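Local atomic coordinates of Cel44C (Paenibacillus polymyxa, PDB entry 3ZQ9), a protein that probably hydrolyses internal beta-1,4-glucosidic bonds of xyloglucan and related glucans, as the family 44 glycoside hydrolase module of a longer multidomain enzyme. Residues D282-P287 and M356-Y361; A42-G47 and N389-K394. The protein carries 2 engineered substitutions. All coordinates share one frame; numbering follows the deposited sequence.

Interaction 1: D282-P287 and M356-Y361; sequences DVHWYP and MTEYSY. With NOY ((2R,3S,4R,5R)-5-(hydroxymethyl)piperidine-2,3,4-triol), chain B.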
loop_
_atom_site.group_PDB
_atom_site.type_symbol
_atom_site.label_atom_id
_atom_site.label_comp_id
_atom_site.label_asym_id
_atom_site.label_seq_id
_atom_site.Cartn_x
_atom_site.Cartn_y
_atom_site.Cartn_z
ATOM N N ASP A 282 8.929 2.578 -3.250
ATOM C CA ASP A 282 7.678 1.831 -3.323
ATOM C C ASP A 282 8.044 0.353 -3.116
ATOM O O ASP A 282 8.828 -0.211 -3.887
ATOM C CB ASP A 282 7.106 2.068 -4.737
ATOM C CG ASP A 282 5.795 1.297 -5.031
ATOM O OD1 ASP A 282 5.521 0.248 -4.395
ATOM O OD2 ASP A 282 5.024 1.745 -5.943
ATOM N N VAL A 283 7.473 -0.245 -2.069
ATOM C CA VAL A 283 7.635 -1.690 -1.791
ATOM C C VAL A 283 6.302 -2.393 -1.576
ATOM O O VAL A 283 5.299 -1.787 -1.207
ATOM C CB VAL A 283 8.518 -1.962 -0.550
ATOM C CG1 VAL A 283 9.920 -1.376 -0.755
ATOM C CG2 VAL A 283 7.912 -1.380 0.757
ATOM N N HIS A 284 6.330 -3.716 -1.776
ATOM C CA HIS A 284 5.230 -4.608 -1.380
ATOM C C HIS A 284 5.706 -5.437 -0.186
ATOM O O HIS A 284 6.882 -5.789 -0.103
ATOM C CB HIS A 284 4.931 -5.548 -2.565
ATOM C CG HIS A 284 4.396 -4.812 -3.753
ATOM N ND1 HIS A 284 4.213 -5.399 -4.986
ATOM C CD2 HIS A 284 4.062 -3.506 -3.894
ATOM C CE1 HIS A 284 3.744 -4.486 -5.830
ATOM N NE2 HIS A 284 3.625 -3.339 -5.186
ATOM N N TRP A 285 4.812 -5.694 0.755
ATOM C CA TRP A 285 5.208 -6.363 1.998
ATOM C C TRP A 285 4.128 -7.379 2.343
ATOM O O TRP A 285 3.088 -7.021 2.873
ATOM C CB TRP A 285 5.347 -5.319 3.103
ATOM C CG TRP A 285 5.681 -5.897 4.481
ATOM C CD1 TRP A 285 4.823 -6.040 5.548
ATOM C CD2 TRP A 285 6.947 -6.402 4.915
ATOM N NE1 TRP A 285 5.485 -6.590 6.614
ATOM C CE2 TRP A 285 6.790 -6.805 6.266
ATOM C CE3 TRP A 285 8.219 -6.510 4.311
ATOM C CZ2 TRP A 285 7.851 -7.321 7.027
ATOM C CZ3 TRP A 285 9.280 -7.063 5.080
ATOM C CH2 TRP A 285 9.077 -7.452 6.410
ATOM N N TYR A 286 4.420 -8.650 2.090
ATOM C CA TYR A 286 3.528 -9.698 2.518
ATOM C C TYR A 286 4.279 -10.457 3.599
ATOM O O TYR A 286 5.327 -11.040 3.327
ATOM C CB TYR A 286 3.224 -10.632 1.358
ATOM C CG TYR A 286 2.350 -9.968 0.321
ATOM C CD1 TYR A 286 0.976 -9.862 0.531
ATOM C CD2 TYR A 286 2.889 -9.466 -0.869
ATOM C CE1 TYR A 286 0.140 -9.286 -0.432
ATOM C CE2 TYR A 286 2.067 -8.844 -1.825
ATOM C CZ TYR A 286 0.690 -8.796 -1.615
ATOM O OH TYR A 286 -0.149 -8.233 -2.562
ATOM N N PRO A 287 3.790 -10.374 4.838
ATOM C CA PRO A 287 4.520 -10.993 5.964
ATOM C C PRO A 287 4.886 -12.461 5.653
ATOM O O PRO A 287 4.068 -13.213 5.102
ATOM C CB PRO A 287 3.477 -10.968 7.061
ATOM C CG PRO A 287 2.769 -9.625 6.845
ATOM C CD PRO A 287 2.646 -9.555 5.288
ATOM N N MET A 356 3.912 1.579 0.861
ATOM C CA MET A 356 3.761 0.137 0.856
ATOM C C MET A 356 2.546 -0.183 -0.041
ATOM O O MET A 356 1.394 -0.197 0.432
ATOM C CB MET A 356 3.557 -0.340 2.303
ATOM C CG MET A 356 3.473 -1.880 2.417
ATOM S SD MET A 356 3.235 -2.327 4.173
ATOM C CE MET A 356 4.845 -1.937 4.783
ATOM N N THR A 357 2.786 -0.382 -1.345
ATOM C CA THR A 357 1.680 -0.307 -2.331
ATOM C C THR A 357 0.937 -1.625 -2.507
ATOM O O THR A 357 -0.030 -1.667 -3.238
ATOM C CB THR A 357 2.149 0.197 -3.710
ATOM O OG1 THR A 357 3.240 -0.599 -4.149
ATOM C CG2 THR A 357 2.643 1.667 -3.596
ATOM N N GLU A 358 1.409 -2.690 -1.840
ATOM C CA GLU A 358 0.640 -3.919 -1.625
ATOM C C GLU A 358 1.060 -4.489 -0.283
ATOM O O GLU A 358 2.257 -4.479 0.022
ATOM C CB GLU A 358 0.948 -4.986 -2.684
ATOM C CG GLU A 358 0.408 -4.673 -4.124
ATOM C CD GLU A 358 0.742 -5.802 -5.102
ATOM O OE1 GLU A 358 0.911 -6.976 -4.635
ATOM O OE2 GLU A 358 0.848 -5.530 -6.334
ATOM N N TYR A 359 0.097 -5.022 0.469
ATOM C CA TYR A 359 0.358 -5.797 1.695
ATOM C C TYR A 359 -0.938 -6.463 2.099
ATOM O O TYR A 359 -2.019 -6.045 1.674
ATOM C CB TYR A 359 0.867 -4.891 2.843
ATOM C CG TYR A 359 -0.153 -3.933 3.417
ATOM C CD1 TYR A 359 -0.443 -2.685 2.783
ATOM C CD2 TYR A 359 -0.776 -4.225 4.620
ATOM C CE1 TYR A 359 -1.363 -1.792 3.362
ATOM C CE2 TYR A 359 -1.705 -3.355 5.211
ATOM C CZ TYR A 359 -1.978 -2.134 4.584
ATOM O OH TYR A 359 -2.873 -1.284 5.196
ATOM N N SER A 360 -0.822 -7.492 2.927
ATOM C CA SER A 360 -1.972 -8.164 3.515
ATOM C C SER A 360 -1.435 -8.985 4.630
ATOM O O SER A 360 -0.304 -9.520 4.536
ATOM C CB SER A 360 -2.616 -9.119 2.510
ATOM O OG SER A 360 -3.578 -9.929 3.201
ATOM N N TYR A 361 -2.229 -9.095 5.690
ATOM C CA TYR A 361 -1.857 -9.917 6.845
ATOM C C TYR A 361 -2.721 -11.179 6.844
ATOM O O TYR A 361 -2.665 -11.966 7.796
ATOM C CB TYR A 361 -2.036 -9.115 8.164
ATOM C CG TYR A 361 -0.812 -8.237 8.333
ATOM C CD1 TYR A 361 -0.611 -7.136 7.470
ATOM C CD2 TYR A 361 0.178 -8.554 9.284
ATOM C CE1 TYR A 361 0.559 -6.366 7.554
ATOM C CE2 TYR A 361 1.377 -7.788 9.376
ATOM C CZ TYR A 361 1.558 -6.710 8.500
ATOM O OH TYR A 361 2.730 -5.967 8.534
HETATM O O4 NOY B . -1.774 -10.750 -7.253
HETATM C C4 NOY B . -0.371 -10.447 -7.125
HETATM C C3 NOY B . -0.077 -9.013 -7.614
HETATM O O3 NOY B . -0.423 -8.846 -8.989
HETATM C C2 NOY B . 1.433 -8.725 -7.446
HETATM N N NOY B . 1.878 -8.901 -6.050
HETATM C C7 NOY B . 1.514 -10.209 -5.455
HETATM C C5 NOY B . 0.011 -10.458 -5.635
HETATM C C6 NOY B . -0.448 -11.740 -4.932
HETATM O O2 NOY B . 1.759 -7.412 -7.900
HETATM O O6 NOY B . 0.315 -12.865 -5.390
HETATM O O HOH W 1 4.812 -7.332 9.666
#

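Interaction 2: A42-G47 and N389-K394; sequences ARRLGG and NYWKLK. With NOY ((2R,3S,4R,5R)-5-(hydroxymethyl)piperidine-2,3,4-triol), chain B; BGC (beta-D-glucopyranose), chain C.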
loop_
_atom_site.group_PDB
_atom_site.type_symbol
_atom_site.label_atom_id
_atom_site.label_comp_id
_atom_site.label_asym_id
_atom_site.label_seq_id
_atom_site.Cartn_x
_atom_site.Cartn_y
_atom_site.Cartn_z
ATOM N N ALA A 42 -6.938 6.704 -1.015
ATOM C CA ALA A 42 -5.959 6.388 -2.091
ATOM C C ALA A 42 -6.320 5.092 -2.774
ATOM O O ALA A 42 -6.740 4.133 -2.144
ATOM C CB ALA A 42 -4.527 6.325 -1.532
ATOM N N ARG A 43 -6.160 5.072 -4.093
ATOM C CA ARG A 43 -6.440 3.871 -4.881
ATOM C C ARG A 43 -5.293 3.660 -5.830
ATOM O O ARG A 43 -4.740 4.640 -6.372
ATOM C CB ARG A 43 -7.750 4.054 -5.655
ATOM C CG ARG A 43 -8.976 4.086 -4.704
ATOM C CD ARG A 43 -10.252 4.410 -5.483
ATOM N NE ARG A 43 -10.765 3.311 -6.330
ATOM C CZ ARG A 43 -10.875 3.365 -7.662
ATOM N NH1 ARG A 43 -10.411 4.412 -8.343
ATOM N NH2 ARG A 43 -11.416 2.357 -8.333
ATOM N N ARG A 44 -4.954 2.392 -6.066
ATOM C CA ARG A 44 -3.862 2.044 -6.966
ATOM C C ARG A 44 -4.347 1.155 -8.095
ATOM O O ARG A 44 -5.107 0.177 -7.856
ATOM C CB ARG A 44 -2.752 1.293 -6.196
ATOM C CG ARG A 44 -1.682 0.599 -7.090
ATOM C CD ARG A 44 -0.557 0.113 -6.158
ATOM N NE ARG A 44 0.621 -0.479 -6.843
ATOM C CZ ARG A 44 0.808 -1.781 -7.034
ATOM N NH1 ARG A 44 -0.174 -2.648 -6.719
ATOM N NH2 ARG A 44 1.970 -2.235 -7.601
ATOM N N LEU A 45 -3.870 1.449 -9.306
ATOM C CA LEU A 45 -4.086 0.569 -10.452
ATOM C C LEU A 45 -2.695 -0.032 -10.744
ATOM O O LEU A 45 -1.840 0.624 -11.360
ATOM C CB LEU A 45 -4.680 1.354 -11.659
ATOM C CG LEU A 45 -4.924 0.517 -12.938
ATOM C CD1 LEU A 45 -5.985 -0.559 -12.706
ATOM C CD2 LEU A 45 -5.307 1.407 -14.131
ATOM N N GLY A 46 -2.462 -1.264 -10.269
ATOM C CA GLY A 46 -1.070 -1.776 -10.208
ATOM C C GLY A 46 -1.114 -3.270 -10.146
ATOM O O GLY A 46 -2.195 -3.846 -10.192
ATOM N N GLY A 47 0.055 -3.907 -10.059
ATOM C CA GLY A 47 0.074 -5.353 -9.922
ATOM C C GLY A 47 0.443 -6.014 -11.256
ATOM O O GLY A 47 0.724 -5.334 -12.253
ATOM N N ASN A 389 -1.408 0.480 0.406
ATOM C CA ASN A 389 -2.578 -0.028 -0.330
ATOM C C ASN A 389 -2.709 -1.531 -0.066
ATOM O O ASN A 389 -1.838 -2.317 -0.420
ATOM C CB ASN A 389 -2.394 0.210 -1.853
ATOM C CG ASN A 389 -2.168 1.693 -2.216
ATOM O OD1 ASN A 389 -3.123 2.407 -2.659
ATOM N ND2 ASN A 389 -0.965 2.171 -2.057
ATOM N N TYR A 390 -3.795 -1.910 0.581
ATOM C CA TYR A 390 -4.088 -3.322 0.812
ATOM C C TYR A 390 -4.252 -4.040 -0.543
ATOM O O TYR A 390 -4.719 -3.437 -1.529
ATOM C CB TYR A 390 -5.388 -3.375 1.578
ATOM C CG TYR A 390 -5.955 -4.747 1.737
ATOM C CD1 TYR A 390 -5.348 -5.665 2.577
ATOM C CD2 TYR A 390 -7.116 -5.112 1.071
ATOM C CE1 TYR A 390 -5.905 -6.970 2.726
ATOM C CE2 TYR A 390 -7.684 -6.404 1.240
ATOM C CZ TYR A 390 -7.036 -7.300 2.070
ATOM O OH TYR A 390 -7.485 -8.593 2.265
ATOM N N TRP A 391 -3.844 -5.307 -0.585
ATOM C CA TRP A 391 -4.081 -6.160 -1.783
ATOM C C TRP A 391 -4.895 -7.403 -1.336
ATOM O O TRP A 391 -4.502 -8.071 -0.406
ATOM C CB TRP A 391 -2.743 -6.614 -2.414
ATOM C CG TRP A 391 -3.004 -7.416 -3.650
ATOM C CD1 TRP A 391 -3.293 -8.766 -3.695
ATOM C CD2 TRP A 391 -3.017 -6.953 -4.996
ATOM N NE1 TRP A 391 -3.533 -9.152 -4.996
ATOM C CE2 TRP A 391 -3.380 -8.059 -5.816
ATOM C CE3 TRP A 391 -2.785 -5.708 -5.601
ATOM C CZ2 TRP A 391 -3.496 -7.958 -7.225
ATOM C CZ3 TRP A 391 -2.905 -5.606 -7.018
ATOM C CH2 TRP A 391 -3.288 -6.713 -7.802
ATOM N N LYS A 392 -6.027 -7.670 -1.987
ATOM C CA LYS A 392 -6.866 -8.816 -1.656
ATOM C C LYS A 392 -6.203 -10.133 -2.095
ATOM O O LYS A 392 -6.186 -10.426 -3.294
ATOM C CB LYS A 392 -8.206 -8.703 -2.412
ATOM C CG LYS A 392 -9.066 -7.508 -2.023
ATOM C CD LYS A 392 -10.375 -7.539 -2.853
ATOM C CE LYS A 392 -11.310 -8.625 -2.366
ATOM N NZ LYS A 392 -12.525 -8.664 -3.329
ATOM N N LEU A 393 -5.733 -10.944 -1.135
ATOM C CA LEU A 393 -5.177 -12.240 -1.478
ATOM C C LEU A 393 -6.298 -13.274 -1.590
ATOM O O LEU A 393 -6.086 -14.365 -2.109
ATOM C CB LEU A 393 -4.196 -12.721 -0.410
ATOM C CG LEU A 393 -2.914 -11.892 -0.328
ATOM C CD1 LEU A 393 -2.107 -12.397 0.841
ATOM C CD2 LEU A 393 -2.118 -11.963 -1.659
ATOM N N LYS A 394 -7.468 -12.948 -1.080
ATOM C CA LYS A 394 -8.626 -13.842 -1.161
ATOM C C LYS A 394 -9.696 -13.091 -1.950
ATOM O O LYS A 394 -10.015 -11.946 -1.624
ATOM C CB LYS A 394 -9.088 -14.111 0.270
ATOM C CG LYS A 394 -10.395 -14.818 0.418
ATOM C CD LYS A 394 -10.336 -15.605 1.709
ATOM C CE LYS A 394 -11.604 -16.296 2.060
ATOM N NZ LYS A 394 -11.702 -16.099 3.546
HETATM O O4 NOY B . -1.774 -10.750 -7.253
HETATM C C4 NOY B . -0.371 -10.447 -7.125
HETATM C C3 NOY B . -0.077 -9.013 -7.614
HETATM O O3 NOY B . -0.423 -8.846 -8.989
HETATM C C2 NOY B . 1.433 -8.725 -7.446
HETATM N N NOY B . 1.878 -8.901 -6.050
HETATM C C7 NOY B . 1.514 -10.209 -5.455
HETATM C C5 NOY B . 0.011 -10.458 -5.635
HETATM C C6 NOY B . -0.448 -11.740 -4.932
HETATM O O2 NOY B . 1.759 -7.412 -7.900
HETATM O O6 NOY B . 0.315 -12.865 -5.390
HETATM C C2 BGC C . -3.314 -12.351 -8.168
HETATM C C3 BGC C . -3.956 -12.785 -9.480
HETATM C C4 BGC C . -4.435 -11.523 -10.211
HETATM C C5 BGC C . -3.280 -10.555 -10.510
HETATM C C6 BGC C . -3.807 -9.272 -11.152
HETATM C C1 BGC C . -2.227 -11.316 -8.473
HETATM O O2 BGC C . -2.623 -13.410 -7.544
HETATM O O3 BGC C . -5.101 -13.621 -9.178
HETATM O O4 BGC C . -5.169 -11.882 -11.375
HETATM O O5 BGC C . -2.703 -10.241 -9.238
HETATM O O6 BGC C . -2.711 -8.401 -11.428
#

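Interaction 1: D282-P287 and M356-Y361
The E358 carboxylate lies against the face of the H284 imidazole, their planes only 23° apart, while one of its oxygens is held from two directions. E358 CG lies 3.7 Å from the H284 ring centroid, close to the ring normal. E358 OE1 accepts a hydrogen bond from Y286 OH on its anti side (2.6 Å) and another from N of the bound iminosugar NOY (2.6 Å). E358 CG lies beside its backbone N (chi1 -70°) and the chain beyond is extended, which carries the carboxylate over the imidazole face and up to the ligand. E358 OE2 forms a salt bridge with R44, and H284 ND1 is hydrogen-bonded to E187. Two backbone bonds join the parallel strands: W285 N gives a nearly straight one (162°) to E358 O at 2.9 Å, and T357 N a more bent one to V283 O of the same length. P287 CG packs over the Y361 ring face, 3.6 Å from its centroid, and a water bridges W285 NE1 and Y361 OH. Polar groups at the C-terminal ends of strands 280-285 and 353-359 form part of the sugar-binding site, as is usual in a TIM barrel.

Interaction 2: A42-G47 and N389-K394
The indole of W391 receives NOY on one face, with NOY C3 3.6 Å above the ring plane and offset toward the rim, while the carbonyl oxygen of G46 lies in plane at the indole edge, 3.7 Å from W391 CZ3. The second flat group, the R44 guanidinium, has G46 CA centred over one face and W391 CZ3 at its edge; R44 NH1 is 4.0 Å from that carbon. The two planes stand 72° apart, so the guanidinium and indole meet steeply and do not stack. An R44 chain extended from CG to NE reaches this position, where NH1 forms a salt bridge with E358 and a hydrogen bond with N31. In the TIM barrel, strands 42-45 and 387-390 are the second and eighth, separated by strand 29-30; the nearest CA atoms, those of R44 and N389, are 7.1 Å apart, beyond the spacing of paired neighbours, and no hydrogen bond joins the segments directly. N31 spans the gap, since it also bonds to the backbone O of Y390. Nearer the backbone, R44 CB packs against the N389 side chain. Without side chains, G46 and G47 bring their backbone close to the indole and the ligand: G47 CA is 4.2 Å from W391 CZ3 and 3.3 Å from NOY O2. NOY O4 is linked to C1 of the glucose BGC, whose O5 approaches W391 CZ2 obliquely at 3.1 Å, so the six-membered ring of W391 borders both the iminosugar and the glucose. L393 CD2 touches NOY C6 at 3.7 Å.

How the interactions relate
Both contacts are buried and lie in one barrel, their centres about 9 Å apart, and both border NOY. Interaction 1 joins neighbouring strands and therefore has direct backbone bonds; interaction 2 spans non-adjacent strands and relies on van der Waals contact, with glycine backbone as well as side chains against the indole, and buries a third as much surface (211 against 633 Å²). Strands 353-359 and 387-390 connect them: M356 O and N389 N are 2.9 Å apart and Y359 O and W391 N 3.0 Å, probable hydrogen bonds. Ligand contact is polar through the carboxylate in interaction 1, aromatic in interaction 2. Y286 OH packs on W391 CB at 3.1 Å, one place where they meet.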